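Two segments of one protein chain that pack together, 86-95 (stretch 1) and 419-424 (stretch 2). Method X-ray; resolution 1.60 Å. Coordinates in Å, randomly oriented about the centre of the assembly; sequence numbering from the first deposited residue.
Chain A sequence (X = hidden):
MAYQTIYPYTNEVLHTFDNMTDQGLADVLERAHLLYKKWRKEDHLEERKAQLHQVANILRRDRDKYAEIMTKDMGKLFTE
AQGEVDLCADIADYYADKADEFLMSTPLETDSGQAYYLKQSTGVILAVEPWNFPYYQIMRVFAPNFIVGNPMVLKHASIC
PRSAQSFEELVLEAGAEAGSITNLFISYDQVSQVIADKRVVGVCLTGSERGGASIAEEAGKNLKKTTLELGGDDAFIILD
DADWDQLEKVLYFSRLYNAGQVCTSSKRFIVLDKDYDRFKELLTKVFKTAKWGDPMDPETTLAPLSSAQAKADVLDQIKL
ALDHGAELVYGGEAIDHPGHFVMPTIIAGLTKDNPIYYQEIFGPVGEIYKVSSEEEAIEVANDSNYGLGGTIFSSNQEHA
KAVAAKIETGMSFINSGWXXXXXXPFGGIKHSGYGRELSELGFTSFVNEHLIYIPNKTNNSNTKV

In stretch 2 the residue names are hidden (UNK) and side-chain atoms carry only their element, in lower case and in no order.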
# COMPACT_ATOMS: atom_id res chain seq x y z
N ASP A 86 -10.91 -8.97 -25.59
CA ASP A 86 -9.71 -9.73 -25.94
C ASP A 86 -8.64 -9.63 -24.85
O ASP A 86 -8.01 -10.64 -24.50
CB ASP A 86 -9.12 -9.24 -27.27
CG ASP A 86 -9.99 -9.58 -28.47
OD1 ASP A 86 -10.93 -10.40 -28.34
OD2 ASP A 86 -9.74 -9.00 -29.56
N LEU A 87 -8.43 -8.43 -24.33
CA LEU A 87 -7.43 -8.21 -23.29
C LEU A 87 -7.84 -8.88 -21.98
O LEU A 87 -7.00 -9.42 -21.26
CB LEU A 87 -7.18 -6.71 -23.10
CG LEU A 87 -6.09 -6.37 -22.08
CD1 LEU A 87 -4.82 -7.17 -22.36
CD2 LEU A 87 -5.80 -4.87 -22.11
N CYS A 88 -9.14 -8.86 -21.67
CA CYS A 88 -9.65 -9.52 -20.48
C CYS A 88 -9.40 -11.03 -20.55
O CYS A 88 -9.03 -11.64 -19.54
CB CYS A 88 -11.15 -9.27 -20.31
SG CYS A 88 -11.53 -7.60 -19.74
N ALA A 89 -9.62 -11.60 -21.73
CA ALA A 89 -9.35 -13.01 -21.97
C ALA A 89 -7.90 -13.31 -21.60
O ALA A 89 -7.61 -14.23 -20.85
CB ALA A 89 -9.63 -13.38 -23.43
N ASP A 90 -6.98 -12.49 -22.11
CA ASP A 90 -5.55 -12.69 -21.86
C ASP A 90 -5.15 -12.53 -20.39
O ASP A 90 -4.29 -13.26 -19.89
CB ASP A 90 -4.71 -11.78 -22.76
CG ASP A 90 -4.81 -12.17 -24.23
OD1 ASP A 90 -5.23 -13.31 -24.52
OD2 ASP A 90 -4.46 -11.32 -25.08
N ILE A 91 -5.76 -11.57 -19.70
CA ILE A 91 -5.47 -11.36 -18.29
C ILE A 91 -5.89 -12.57 -17.44
O ILE A 91 -5.13 -13.02 -16.58
CB ILE A 91 -6.11 -10.06 -17.76
CG1 ILE A 91 -5.48 -8.85 -18.43
CG2 ILE A 91 -5.96 -9.97 -16.25
CD1 ILE A 91 -6.22 -7.53 -18.17
N ALA A 92 -7.08 -13.09 -17.69
CA ALA A 92 -7.60 -14.27 -16.99
C ALA A 92 -6.69 -15.47 -17.23
O ALA A 92 -6.27 -16.15 -16.29
CB ALA A 92 -9.02 -14.57 -17.46
N ASP A 93 -6.36 -15.72 -18.50
CA ASP A 93 -5.48 -16.85 -18.81
C ASP A 93 -4.10 -16.66 -18.17
O ASP A 93 -3.52 -17.61 -17.66
CB ASP A 93 -5.34 -17.05 -20.32
CG ASP A 93 -6.52 -17.79 -20.94
OD1 ASP A 93 -7.17 -18.62 -20.25
OD2 ASP A 93 -6.78 -17.54 -22.14
N TYR A 94 -3.60 -15.42 -18.19
CA TYR A 94 -2.30 -15.11 -17.59
C TYR A 94 -2.24 -15.51 -16.11
O TYR A 94 -1.36 -16.25 -15.71
CB TYR A 94 -2.01 -13.61 -17.74
CG TYR A 94 -0.74 -13.10 -17.08
CD1 TYR A 94 -0.79 -12.42 -15.87
CD2 TYR A 94 0.50 -13.24 -17.70
CE1 TYR A 94 0.35 -11.93 -15.28
CE2 TYR A 94 1.65 -12.75 -17.12
CZ TYR A 94 1.57 -12.09 -15.91
OH TYR A 94 2.72 -11.60 -15.34
N TYR A 95 -3.19 -15.04 -15.31
CA TYR A 95 -3.12 -15.31 -13.88
C TYR A 95 -3.39 -16.78 -13.55
O TYR A 95 -2.82 -17.32 -12.60
CB TYR A 95 -4.02 -14.35 -13.09
CG TYR A 95 -3.35 -13.01 -12.92
CD1 TYR A 95 -2.22 -12.89 -12.12
CD2 TYR A 95 -3.83 -11.88 -13.57
CE1 TYR A 95 -1.59 -11.67 -11.96
CE2 TYR A 95 -3.20 -10.65 -13.43
CZ TYR A 95 -2.08 -10.56 -12.62
OH TYR A 95 -1.44 -9.35 -12.45
N UNK A 419 -0.23 1.25 -24.01
CA UNK A 419 -0.87 -0.05 -24.15
C UNK A 419 -0.80 -0.74 -22.82
O UNK A 419 -0.11 -0.29 -21.90
o UNK A 419 -1.03 -2.06 -25.45
c UNK A 419 -0.20 -0.92 -25.21
c UNK A 419 1.16 -1.38 -24.73
N UNK A 420 -1.52 -1.84 -22.70
CA UNK A 420 -1.49 -2.64 -21.50
C UNK A 420 -1.48 -4.09 -21.93
O UNK A 420 -2.16 -4.46 -22.89
c UNK A 420 -2.73 -2.35 -20.64
o UNK A 420 -2.77 -3.20 -19.51
N UNK A 421 -0.69 -4.91 -21.22
CA UNK A 421 -0.59 -6.34 -21.48
C UNK A 421 -0.52 -6.99 -20.11
O UNK A 421 -0.09 -6.36 -19.14
c UNK A 421 2.10 -6.24 -24.27
c UNK A 421 -0.30 -6.91 -24.57
c UNK A 421 0.69 -6.13 -23.72
c UNK A 421 0.67 -6.65 -22.28
N UNK A 422 -0.93 -8.26 -20.00
CA UNK A 422 -1.01 -8.88 -18.67
C UNK A 422 0.32 -8.88 -17.93
O UNK A 422 0.33 -8.82 -16.70
c UNK A 422 -1.49 -9.14 -21.05
c UNK A 422 -2.23 -10.18 -20.26
c UNK A 422 -1.44 -10.31 -18.98
N UNK A 423 1.42 -8.93 -18.68
CA UNK A 423 2.75 -9.05 -18.09
C UNK A 423 3.42 -7.72 -17.71
O UNK A 423 4.53 -7.70 -17.17
o UNK A 423 1.88 -9.87 -21.25
o UNK A 423 3.49 -9.33 -22.64
c UNK A 423 3.97 -9.09 -20.33
c UNK A 423 3.04 -9.46 -21.48
c UNK A 423 3.67 -9.83 -19.04
N UNK A 424 2.74 -6.61 -17.99
CA UNK A 424 3.32 -5.28 -17.74
C UNK A 424 2.63 -4.59 -16.56
O UNK A 424 1.40 -4.47 -16.53
c UNK A 424 3.17 -4.40 -18.99
c UNK A 424 3.57 -3.88 -21.43
c UNK A 424 3.79 -4.89 -20.30
c UNK A 424 5.28 -5.17 -20.11

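Position 419 has three side-chain atoms. The first carbon carries one oxygen and one carbon. This is a branch at CB with a hydroxyl. The side-chain oxygen of 419 comes no nearer than 6.5 Å, to L87 CD2, so the side chain takes no part in the contact. The residue is T419.

Position 420 has two side-chain atoms, one carbon followed by one oxygen. L87 CD2 lies 3.7 Å from the backbone O of 420 and 4.2 Å from its CB. The residue is S420. The hydroxyl OG is hydrogen-bonded elsewhere in the structure.

Position 421 has four side-chain carbons, forked at the second. Its CA-to-CB bond points away from the helix. The close approach is to its backbone, with L87 CD1 4.4 Å from the CA of 421. The fork after a CH2 identifies L421.

Position 422 has three side-chain carbons that close a ring onto the backbone N. Its CA-to-CB bond points toward the helix. The ring carbon of 422 next to the backbone N lies 4.1 Å from L87 CD1. The middle ring carbon of 422 lies 4.0 Å from I91 CG1 and 3.7 Å from D90 O. The CB of 422 sits 3.4 Å from Y94 CG. The CB of 422 is also 3.9 Å from the centroid of the Y94 ring, 28° off the ring normal, which makes a CH-pi contact over the face. Only proline is built this way, so the residue is P422. The ring has a C-gamma exo pucker.

Position 423 has three carbons in a row, the third carrying two oxygens. This is a carboxylate on a two-carbon arm. The CB of 423 lies 4.0 Å from Y94 CE2, and the CA of 423 lies 3.8 Å from Y94 OH. The carboxylate makes no hydrogen bond to stretch 1. The residue is E423. OE2 is hydrogen-bonded elsewhere in the structure.

Position 424 has four side-chain carbons, again forked at the second. Its CA-to-CB bond points away from the helix, and it makes no contact with stretch 1. The residue is L424.

The contact works by packing, with no hydrogen bond between the stretches. L87, D90, I91 and Y94 recur along one side of the helix and meet the loop there. P422 is the centre of the fit and has the largest covered area, 110 Å². A type I turn from L421 to L424, with L424 N hydrogen-bonded to L421 O at 3.1 Å, places P422 and E423 at its two middle positions. P422 O and E423 N lie over one face of the Y94 ring.

Stretch 2 (419-424) TSLPEL
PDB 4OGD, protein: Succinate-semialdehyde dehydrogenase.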